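Local coordinates for protein paenibacillus xanthan lyase (Paenibacillus, PDB 6F2P) that probably removes the terminal, often pyruvylated, mannose of xanthan side chains by beta-elimination, as a calcium-binding polysaccharide lyase of family 8, at residues V322-L327 against R358-K363; A568-R573 against W603-M608; S959-V964 against L1005-F1010. All coordinates share one frame; numbering follows the deposited sequence.

Interaction 1: residues V322-L327 against R358-K363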
loop_
_atom_site.group_PDB
_atom_site.type_symbol
_atom_site.label_atom_id
_atom_site.label_comp_id
_atom_site.label_asym_id
_atom_site.label_seq_id
_atom_site.Cartn_x
_atom_site.Cartn_y
_atom_site.Cartn_z
ATOM N N VAL A 322 -4.203 27.019 3.126
ATOM C CA VAL A 322 -3.137 27.814 3.725
ATOM C C VAL A 322 -3.692 28.843 4.714
ATOM O O VAL A 322 -3.126 29.039 5.792
ATOM C CB VAL A 322 -2.248 28.488 2.655
ATOM C CG1 VAL A 322 -1.311 29.524 3.275
ATOM C CG2 VAL A 322 -1.442 27.443 1.931
ATOM N N LYS A 323 -4.805 29.481 4.368
ATOM C CA LYS A 323 -5.415 30.434 5.289
ATOM C C LYS A 323 -5.766 29.761 6.606
ATOM O O LYS A 323 -5.420 30.269 7.675
ATOM C CB LYS A 323 -6.662 31.089 4.693
ATOM C CG LYS A 323 -7.231 32.207 5.567
ATOM C CD LYS A 323 -8.096 33.165 4.769
ATOM C CE LYS A 323 -8.484 34.377 5.607
ATOM N NZ LYS A 323 -9.235 35.405 4.827
ATOM N N TYR A 324 -6.446 28.620 6.509
ATOM C CA TYR A 324 -6.808 27.794 7.661
ATOM C C TYR A 324 -5.625 27.575 8.585
ATOM O O TYR A 324 -5.713 27.828 9.787
ATOM C CB TYR A 324 -7.346 26.434 7.192
ATOM C CG TYR A 324 -7.695 25.465 8.308
ATOM C CD1 TYR A 324 -8.751 25.722 9.175
ATOM C CD2 TYR A 324 -6.984 24.286 8.483
ATOM C CE1 TYR A 324 -9.084 24.835 10.194
ATOM C CE2 TYR A 324 -7.309 23.392 9.500
ATOM C CZ TYR A 324 -8.363 23.672 10.350
ATOM O OH TYR A 324 -8.703 22.800 11.368
ATOM N N TRP A 325 -4.516 27.118 8.012
ATOM C CA TRP A 325 -3.319 26.838 8.788
ATOM C C TRP A 325 -2.673 28.096 9.373
ATOM O O TRP A 325 -2.085 28.051 10.456
ATOM C CB TRP A 325 -2.298 26.088 7.935
ATOM C CG TRP A 325 -2.738 24.713 7.519
ATOM C CD1 TRP A 325 -3.472 23.820 8.257
ATOM C CD2 TRP A 325 -2.472 24.073 6.261
ATOM N NE1 TRP A 325 -3.670 22.662 7.534
ATOM C CE2 TRP A 325 -3.070 22.796 6.307
ATOM C CE3 TRP A 325 -1.787 24.457 5.100
ATOM C CZ2 TRP A 325 -2.999 21.903 5.237
ATOM C CZ3 TRP A 325 -1.720 23.573 4.040
ATOM C CH2 TRP A 325 -2.319 22.311 4.114
ATOM N N LEU A 326 -2.761 29.213 8.659
ATOM C CA LEU A 326 -2.121 30.447 9.117
ATOM C C LEU A 326 -2.887 31.029 10.288
ATOM O O LEU A 326 -2.296 31.562 11.224
ATOM C CB LEU A 326 -2.042 31.473 7.996
ATOM C CG LEU A 326 -0.986 31.236 6.924
ATOM C CD1 LEU A 326 -1.207 32.173 5.745
ATOM C CD2 LEU A 326 0.388 31.444 7.523
ATOM N N LEU A 327 -4.210 30.912 10.231
ATOM C CA LEU A 327 -5.082 31.382 11.303
ATOM C C LEU A 327 -4.859 30.589 12.592
ATOM O O LEU A 327 -5.084 31.089 13.698
ATOM C CB LEU A 327 -6.546 31.274 10.861
ATOM C CG LEU A 327 -6.958 32.230 9.741
ATOM C CD1 LEU A 327 -8.272 31.803 9.145
ATOM C CD2 LEU A 327 -7.048 33.653 10.263
ATOM N N ARG A 358 -10.475 26.987 4.874
ATOM C CA ARG A 358 -10.965 25.691 4.395
ATOM C C ARG A 358 -11.739 24.945 5.472
ATOM O O ARG A 358 -12.717 24.245 5.198
ATOM C CB ARG A 358 -9.805 24.805 3.942
ATOM C CG ARG A 358 -10.221 23.371 3.600
ATOM C CD ARG A 358 -9.087 22.389 3.788
ATOM N NE ARG A 358 -8.787 22.151 5.197
ATOM C CZ ARG A 358 -7.741 21.449 5.628
ATOM N NH1 ARG A 358 -6.894 20.918 4.758
ATOM N NH2 ARG A 358 -7.543 21.272 6.926
ATOM N N GLY A 359 -11.278 25.082 6.705
ATOM C CA GLY A 359 -11.882 24.371 7.807
ATOM C C GLY A 359 -11.192 23.049 8.052
ATOM O O GLY A 359 -10.202 22.713 7.400
ATOM N N GLU A 360 -11.724 22.301 9.009
ATOM C CA GLU A 360 -11.231 20.972 9.321
ATOM C C GLU A 360 -11.412 20.039 8.118
ATOM O O GLU A 360 -12.475 20.016 7.493
ATOM C CB GLU A 360 -12.001 20.431 10.521
ATOM C CG GLU A 360 -11.361 19.268 11.222
ATOM C CD GLU A 360 -11.973 19.043 12.589
ATOM O OE1 GLU A 360 -11.203 18.870 13.565
ATOM O OE2 GLU A 360 -13.224 19.052 12.677
ATOM N N LEU A 361 -10.365 19.287 7.792
ATOM C CA LEU A 361 -10.426 18.287 6.735
ATOM C C LEU A 361 -10.798 16.933 7.336
ATOM O O LEU A 361 -10.256 16.527 8.366
ATOM C CB LEU A 361 -9.080 18.202 6.000
ATOM C CG LEU A 361 -8.941 17.224 4.825
ATOM C CD1 LEU A 361 -9.835 17.626 3.654
ATOM C CD2 LEU A 361 -7.488 17.099 4.376
ATOM N N VAL A 362 -11.732 16.241 6.693
ATOM C CA VAL A 362 -12.190 14.939 7.168
ATOM C C VAL A 362 -12.095 13.909 6.052
ATOM O O VAL A 362 -12.800 14.027 5.053
ATOM C CB VAL A 362 -13.657 14.994 7.643
ATOM C CG1 VAL A 362 -14.168 13.590 7.973
ATOM C CG2 VAL A 362 -13.793 15.917 8.841
ATOM N N LYS A 363 -11.218 12.920 6.215
ATOM C CA LYS A 363 -11.059 11.853 5.224
ATOM C C LYS A 363 -10.117 10.776 5.733
ATOM O O LYS A 363 -9.285 11.030 6.595
ATOM C CB LYS A 363 -10.533 12.383 3.878
ATOM C CG LYS A 363 -9.092 12.887 3.913
ATOM C CD LYS A 363 -8.508 13.074 2.513
ATOM C CE LYS A 363 -9.158 14.232 1.770
ATOM N NZ LYS A 363 -8.673 14.310 0.365
HETATM O O HOH W 1 -5.132 20.617 8.970
#
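With CG anti to the backbone N (chi1 177°), the ring of Y324 stands out from its helix toward the loop, while a bend at chi3 (72°) turns R358 back so that the edge of its guanidinium meets the carbonyl of its own neighbour, G359. The contact joins helix 312-328, of the alpha-helical part of this family 8 lyase, to the loop that leads into strand 363-367. The carbonyl group of G359 lies over one face of the Y324 ring: G359 O sits over the centre of that face, 3.4 Å above the plane, and Y324 CE1 lies 3.5 Å from G359 C. A side chain at G359 would be jammed against the carbonyl O of R358 at this positive phi.

The same carbonyl is gripped by the arginine. R358 NE donates to G359 O at 2.7 Å, almost within the guanidinium plane, and NH2 adds a weak second bond. These bonds fix how the guanidinium is turned, with its plane 41° from the Y324 ring, so that NH2 comes obliquely to within 3.3 Å of Y324 CE2. L361 CB lies over a guanidinium face, and NH1 forms a salt bridge with E268. At the far end of the tyrosine, OH reaches CA and CB of E360, whose carboxylate turns elsewhere and accepts from G379 N through OE1.

W325, one residue along the helix, touches R358 NH1 through CZ2 and is also linked to the arginine by a water. This water, at the edges of both the Y324 and W325 rings, in their planes, accepts from W325 NE1 at 2.9 Å and from R358 NH2 at 3.2 Å.

Interaction 2: residues A568-R573 against W603-M608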
loop_
_atom_site.group_PDB
_atom_site.type_symbol
_atom_site.label_atom_id
_atom_site.label_comp_id
_atom_site.label_asym_id
_atom_site.label_seq_id
_atom_site.Cartn_x
_atom_site.Cartn_y
_atom_site.Cartn_z
ATOM N N ALA A 568 -4.245 -5.550 32.004
ATOM C CA ALA A 568 -3.170 -5.130 32.892
ATOM C C ALA A 568 -2.317 -4.085 32.166
ATOM O O ALA A 568 -1.530 -4.424 31.274
ATOM C CB ALA A 568 -2.321 -6.320 33.305
ATOM N N VAL A 569 -2.492 -2.823 32.548
ATOM C CA VAL A 569 -1.784 -1.706 31.924
ATOM C C VAL A 569 -0.748 -1.066 32.860
ATOM O O VAL A 569 -1.107 -0.518 33.902
ATOM C CB VAL A 569 -2.767 -0.598 31.493
ATOM C CG1 VAL A 569 -2.048 0.465 30.668
ATOM C CG2 VAL A 569 -3.938 -1.190 30.732
ATOM N N LYS A 570 0.527 -1.118 32.479
ATOM C CA LYS A 570 1.577 -0.414 33.223
ATOM C C LYS A 570 1.575 1.076 32.902
ATOM O O LYS A 570 1.335 1.476 31.763
ATOM C CB LYS A 570 2.956 -1.020 32.934
ATOM C CG LYS A 570 3.068 -2.473 33.359
ATOM C CD LYS A 570 4.484 -2.986 33.234
ATOM C CE LYS A 570 4.606 -4.379 33.830
ATOM N NZ LYS A 570 6.024 -4.820 33.914
ATOM N N GLY A 571 1.839 1.896 33.913
ATOM C CA GLY A 571 1.803 3.338 33.756
ATOM C C GLY A 571 3.014 4.010 34.373
ATOM O O GLY A 571 3.561 3.535 35.373
ATOM N N LEU A 572 3.438 5.120 33.774
ATOM C CA LEU A 572 4.591 5.857 34.264
ATOM C C LEU A 572 4.467 7.335 33.923
ATOM O O LEU A 572 4.378 7.702 32.751
ATOM C CB LEU A 572 5.874 5.294 33.661
ATOM C CG LEU A 572 7.160 6.076 33.966
ATOM C CD1 LEU A 572 7.441 6.137 35.466
ATOM C CD2 LEU A 572 8.354 5.478 33.244
ATOM N N ARG A 573 4.444 8.179 34.951
ATOM C CA ARG A 573 4.506 9.623 34.769
ATOM C C ARG A 573 5.885 10.122 35.231
ATOM O O ARG A 573 6.195 10.089 36.417
ATOM C CB ARG A 573 3.387 10.303 35.554
ATOM C CG ARG A 573 3.313 11.794 35.341
ATOM C CD ARG A 573 2.440 12.455 36.377
ATOM N NE ARG A 573 1.092 11.906 36.379
ATOM C CZ ARG A 573 0.046 12.493 35.807
ATOM N NH1 ARG A 573 0.199 13.656 35.182
ATOM N NH2 ARG A 573 -1.152 11.915 35.862
ATOM N N TRP A 603 1.442 1.103 28.752
ATOM C CA TRP A 603 1.772 -0.044 27.905
ATOM C C TRP A 603 1.355 -1.425 28.433
ATOM O O TRP A 603 0.924 -1.571 29.572
ATOM C CB TRP A 603 3.258 -0.039 27.537
ATOM C CG TRP A 603 4.211 -0.417 28.647
ATOM C CD1 TRP A 603 4.858 -1.610 28.797
ATOM C CD2 TRP A 603 4.649 0.414 29.733
ATOM N NE1 TRP A 603 5.660 -1.578 29.912
ATOM C CE2 TRP A 603 5.549 -0.347 30.504
ATOM C CE3 TRP A 603 4.367 1.727 30.129
ATOM C CZ2 TRP A 603 6.167 0.160 31.648
ATOM C CZ3 TRP A 603 4.976 2.225 31.271
ATOM C CH2 TRP A 603 5.869 1.443 32.013
ATOM N N PHE A 604 1.467 -2.425 27.565
ATOM C CA PHE A 604 1.217 -3.812 27.925
ATOM C C PHE A 604 2.535 -4.551 28.044
ATOM O O PHE A 604 3.472 -4.313 27.269
ATOM C CB PHE A 604 0.391 -4.525 26.851
ATOM C CG PHE A 604 -0.956 -3.910 26.591
ATOM C CD1 PHE A 604 -1.916 -3.853 27.589
ATOM C CD2 PHE A 604 -1.281 -3.432 25.331
ATOM C CE1 PHE A 604 -3.163 -3.302 27.340
ATOM C CE2 PHE A 604 -2.537 -2.885 25.073
ATOM C CZ PHE A 604 -3.474 -2.818 26.080
ATOM N N ASP A 605 2.602 -5.472 28.998
ATOM C CA ASP A 605 3.759 -6.338 29.120
ATOM C C ASP A 605 3.333 -7.763 28.843
ATOM O O ASP A 605 2.650 -8.375 29.656
ATOM C CB ASP A 605 4.366 -6.226 30.520
ATOM C CG ASP A 605 5.682 -6.996 30.664
ATOM O OD1 ASP A 605 5.929 -7.982 29.916
ATOM O OD2 ASP A 605 6.476 -6.607 31.544
ATOM N N HIS A 606 3.756 -8.288 27.697
ATOM C CA HIS A 606 3.445 -9.660 27.302
ATOM C C HIS A 606 4.403 -10.674 27.908
ATOM O O HIS A 606 4.299 -11.873 27.633
ATOM C CB HIS A 606 3.469 -9.796 25.779
ATOM C CG HIS A 606 2.678 -8.743 25.071
ATOM N ND1 HIS A 606 1.303 -8.777 24.984
ATOM C CD2 HIS A 606 3.069 -7.616 24.428
ATOM C CE1 HIS A 606 0.880 -7.719 24.312
ATOM N NE2 HIS A 606 1.934 -6.998 23.968
ATOM N N GLY A 607 5.345 -10.191 28.718
ATOM C CA GLY A 607 6.337 -11.052 29.338
ATOM C C GLY A 607 7.434 -11.529 28.401
ATOM O O GLY A 607 7.524 -11.109 27.249
ATOM N N MET A 608 8.281 -12.416 28.906
ATOM C CA MET A 608 9.367 -12.962 28.117
ATOM C C MET A 608 8.881 -14.095 27.252
ATOM O O MET A 608 7.920 -14.781 27.598
ATOM C CB MET A 608 10.469 -13.488 29.026
ATOM C CG MET A 608 11.553 -12.469 29.323
ATOM S SD MET A 608 12.799 -13.225 30.357
ATOM C CE MET A 608 12.998 -14.793 29.496
#
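Strands 566-578 and 595-607 are antiparallel neighbours, and here K570 and W603 form a hydrogen-bonded pair. K570 N donates to W603 O and W603 N to K570 O, each at 3.0 Å and each in the plane of the accepting carbonyl. The axes of the short strand segments, at 124°, are well away from 180°, and K570 with W603 is the one bridge between them.

W603 takes the crowded first torsion, CG between the backbone N and the carbonyl carbon, which swings the indole across to the partner strand. K570 CB then lies over the six-membered ring, 3.7 Å from its centroid, a CH-pi contact nearly along the ring normal. L572 CB approaches the same indole at its edge, near CZ3. From outside the pair, R434 adds a cation-pi contact.

This pairing lies within the super-sandwich domain of polysaccharide lyase family 8, whose sheets are broad and antiparallel. F604, on the sheet face away from W603, touches Y615 of strand 613-621 in another sheet; its CE1 stands 4.1 Å from V569 CG2. At W603, an alanine here removes the indole, and with it the face under K570 CB, the edge at L572 CB and the cation-pi partner of R434, and would probably loosen the packing beside this strand pair.

Beyond CG the K570 chain runs extended, passing the indole with CD 3.8 Å from W603 NE1. It ends in a salt bridge, NZ to D605 OD2 at 3.0 Å, on the anti lone pair of that oxygen. The other carboxylate oxygen, D605 OD1, accepts from G607 N in an Asx turn.

Interaction 3: residues S959-V964 against L1005-F1010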
loop_
_atom_site.group_PDB
_atom_site.type_symbol
_atom_site.label_atom_id
_atom_site.label_comp_id
_atom_site.label_asym_id
_atom_site.label_seq_id
_atom_site.Cartn_x
_atom_site.Cartn_y
_atom_site.Cartn_z
ATOM N N SER A 959 -24.641 -31.887 -18.676
ATOM C CA SER A 959 -25.287 -32.320 -19.911
ATOM C C SER A 959 -24.250 -32.948 -20.837
ATOM O O SER A 959 -23.103 -32.491 -20.904
ATOM C CB SER A 959 -25.976 -31.147 -20.608
ATOM O OG SER A 959 -27.050 -30.656 -19.824
ATOM N N GLY A 960 -24.642 -34.013 -21.530
ATOM C CA GLY A 960 -23.726 -34.681 -22.434
ATOM C C GLY A 960 -24.121 -36.101 -22.765
ATOM O O GLY A 960 -25.258 -36.512 -22.528
ATOM N N THR A 961 -23.172 -36.853 -23.315
ATOM C CA THR A 961 -23.428 -38.226 -23.722
ATOM C C THR A 961 -22.952 -39.205 -22.655
ATOM O O THR A 961 -21.812 -39.130 -22.190
ATOM C CB THR A 961 -22.746 -38.539 -25.060
ATOM O OG1 THR A 961 -23.192 -37.599 -26.044
ATOM C CG2 THR A 961 -23.094 -39.939 -25.521
ATOM N N TYR A 962 -23.832 -40.122 -22.272
ATOM C CA TYR A 962 -23.534 -41.065 -21.201
ATOM C C TYR A 962 -23.850 -42.510 -21.562
ATOM O O TYR A 962 -24.973 -42.828 -21.967
ATOM C CB TYR A 962 -24.343 -40.723 -19.959
ATOM C CG TYR A 962 -23.894 -39.499 -19.223
ATOM C CD1 TYR A 962 -24.365 -38.245 -19.578
ATOM C CD2 TYR A 962 -23.017 -39.596 -18.152
ATOM C CE1 TYR A 962 -23.966 -37.120 -18.896
ATOM C CE2 TYR A 962 -22.614 -38.477 -17.461
ATOM C CZ TYR A 962 -23.091 -37.242 -17.836
ATOM O OH TYR A 962 -22.694 -36.125 -17.145
ATOM N N GLN A 963 -22.861 -43.381 -21.380
ATOM C CA GLN A 963 -23.068 -44.822 -21.444
ATOM C C GLN A 963 -23.882 -45.301 -20.244
ATOM O O GLN A 963 -23.568 -44.978 -19.097
ATOM C CB GLN A 963 -21.727 -45.547 -21.499
ATOM C CG GLN A 963 -20.965 -45.270 -22.770
ATOM C CD GLN A 963 -19.705 -46.091 -22.880
ATOM O OE1 GLN A 963 -19.105 -46.468 -21.871
ATOM N NE2 GLN A 963 -19.297 -46.386 -24.112
ATOM N N VAL A 964 -24.934 -46.066 -20.515
ATOM C CA VAL A 964 -25.810 -46.566 -19.458
ATOM C C VAL A 964 -25.542 -48.048 -19.159
ATOM O O VAL A 964 -25.804 -48.915 -19.996
ATOM C CB VAL A 964 -27.297 -46.346 -19.823
ATOM C CG1 VAL A 964 -28.208 -46.971 -18.787
ATOM C CG2 VAL A 964 -27.595 -44.861 -19.975
ATOM N N LEU A 1005 -26.234 -51.048 -21.582
ATOM C CA LEU A 1005 -27.580 -51.023 -22.158
ATOM C C LEU A 1005 -27.632 -50.162 -23.410
ATOM O O LEU A 1005 -28.249 -50.535 -24.405
ATOM C CB LEU A 1005 -28.603 -50.492 -21.150
ATOM C CG LEU A 1005 -28.648 -51.169 -19.781
ATOM C CD1 LEU A 1005 -29.888 -50.748 -19.022
ATOM C CD2 LEU A 1005 -28.589 -52.679 -19.926
ATOM N N GLY A 1006 -26.989 -49.000 -23.350
ATOM C CA GLY A 1006 -26.967 -48.089 -24.477
ATOM C C GLY A 1006 -26.198 -46.818 -24.192
ATOM O O GLY A 1006 -25.633 -46.645 -23.111
ATOM N N THR A 1007 -26.173 -45.922 -25.170
ATOM C CA THR A 1007 -25.473 -44.657 -25.027
ATOM C C THR A 1007 -26.380 -43.532 -25.530
ATOM O O THR A 1007 -26.821 -43.546 -26.676
ATOM C CB THR A 1007 -24.134 -44.694 -25.782
ATOM O OG1 THR A 1007 -23.406 -45.866 -25.396
ATOM C CG2 THR A 1007 -23.293 -43.478 -25.463
ATOM N N TYR A 1008 -26.680 -42.573 -24.657
ATOM C CA TYR A 1008 -27.697 -41.559 -24.943
ATOM C C TYR A 1008 -27.274 -40.175 -24.473
ATOM O O TYR A 1008 -26.332 -40.035 -23.692
ATOM C CB TYR A 1008 -29.028 -41.939 -24.278
ATOM C CG TYR A 1008 -29.473 -43.351 -24.587
ATOM C CD1 TYR A 1008 -30.278 -43.619 -25.687
ATOM C CD2 TYR A 1008 -29.077 -44.421 -23.784
ATOM C CE1 TYR A 1008 -30.677 -44.909 -25.982
ATOM C CE2 TYR A 1008 -29.473 -45.717 -24.072
ATOM C CZ TYR A 1008 -30.273 -45.956 -25.173
ATOM O OH TYR A 1008 -30.670 -47.240 -25.472
ATOM N N SER A 1009 -27.971 -39.153 -24.959
ATOM C CA SER A 1009 -27.749 -37.791 -24.490
ATOM C C SER A 1009 -28.629 -37.522 -23.288
ATOM O O SER A 1009 -29.825 -37.780 -23.316
ATOM C CB SER A 1009 -28.069 -36.777 -25.585
ATOM O OG SER A 1009 -27.133 -36.863 -26.640
ATOM N N PHE A 1010 -28.031 -37.009 -22.223
ATOM C CA PHE A 1010 -28.800 -36.619 -21.051
ATOM C C PHE A 1010 -28.589 -35.140 -20.753
ATOM O O PHE A 1010 -27.517 -34.588 -21.005
ATOM C CB PHE A 1010 -28.388 -37.437 -19.828
ATOM C CG PHE A 1010 -28.766 -38.885 -19.899
ATOM C CD1 PHE A 1010 -30.020 -39.310 -19.476
ATOM C CD2 PHE A 1010 -27.860 -39.832 -20.363
ATOM C CE1 PHE A 1010 -30.370 -40.658 -19.524
ATOM C CE2 PHE A 1010 -28.199 -41.181 -20.419
ATOM C CZ PHE A 1010 -29.458 -41.595 -19.996
#
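V964 points its CG2 methyl into the edges of two aromatic rings of the partner strand. It meets F1010 at about a right angle, 3.8 Å from CE2, and comes within 4.1 Å of Y1008 CD2. On the same face Y962 crosses F1010 obliquely, its CB 3.7 Å from CD2 of the phenylalanine; the phenol hydroxyl turns to I958 O. H984 stacks on the Y1008 ring, and a side chain at G1006 would run into Y1008 OH.

The other face carries T961, Q963, T1007 and S1009. T961 and T1007 cross at roughly a right angle, their CG2 methyls 3.5 Å apart, whereas Q963 lies alongside T1007 and points the same way, CG against OG1.

Backbone bonds set this register. Pairs G960-F1010 and Y962-Y1008 exchange two hydrogen bonds each, most of them nearly along the C=O axis; Y1008 N is the exception, 3.2 Å from Y962 O and above its carbonyl plane. At V964 the regularity breaks: its N donates to G1006 O, yet its O accepts from L1005 N at 2.7 Å. Two residues thus face one, a classic beta bulge in an antiparallel pair of the golvesin C-terminal domain.

Overall arrangement
Followed from the N terminus, the three contacts come in series, each closing its own loop before the next opens. Interaction 1 closes a loop of 30 residues that includes helix 340-351, tying helix 312-328, next to last of the helical region, to the loop that enters strand 363-367 at the start of the beta-rich part. Interaction 2 closes a 29-residue loop and joins two adjacent strands inside the super-sandwich domain. Interaction 3 brings together segments separated by 40 residues in the golvesin-like C-terminal module. The first two lie about 37 Å apart between centres; the third is remote, about 74 and 72 Å from them, and on the opposite side of the chain's centre from interaction 1.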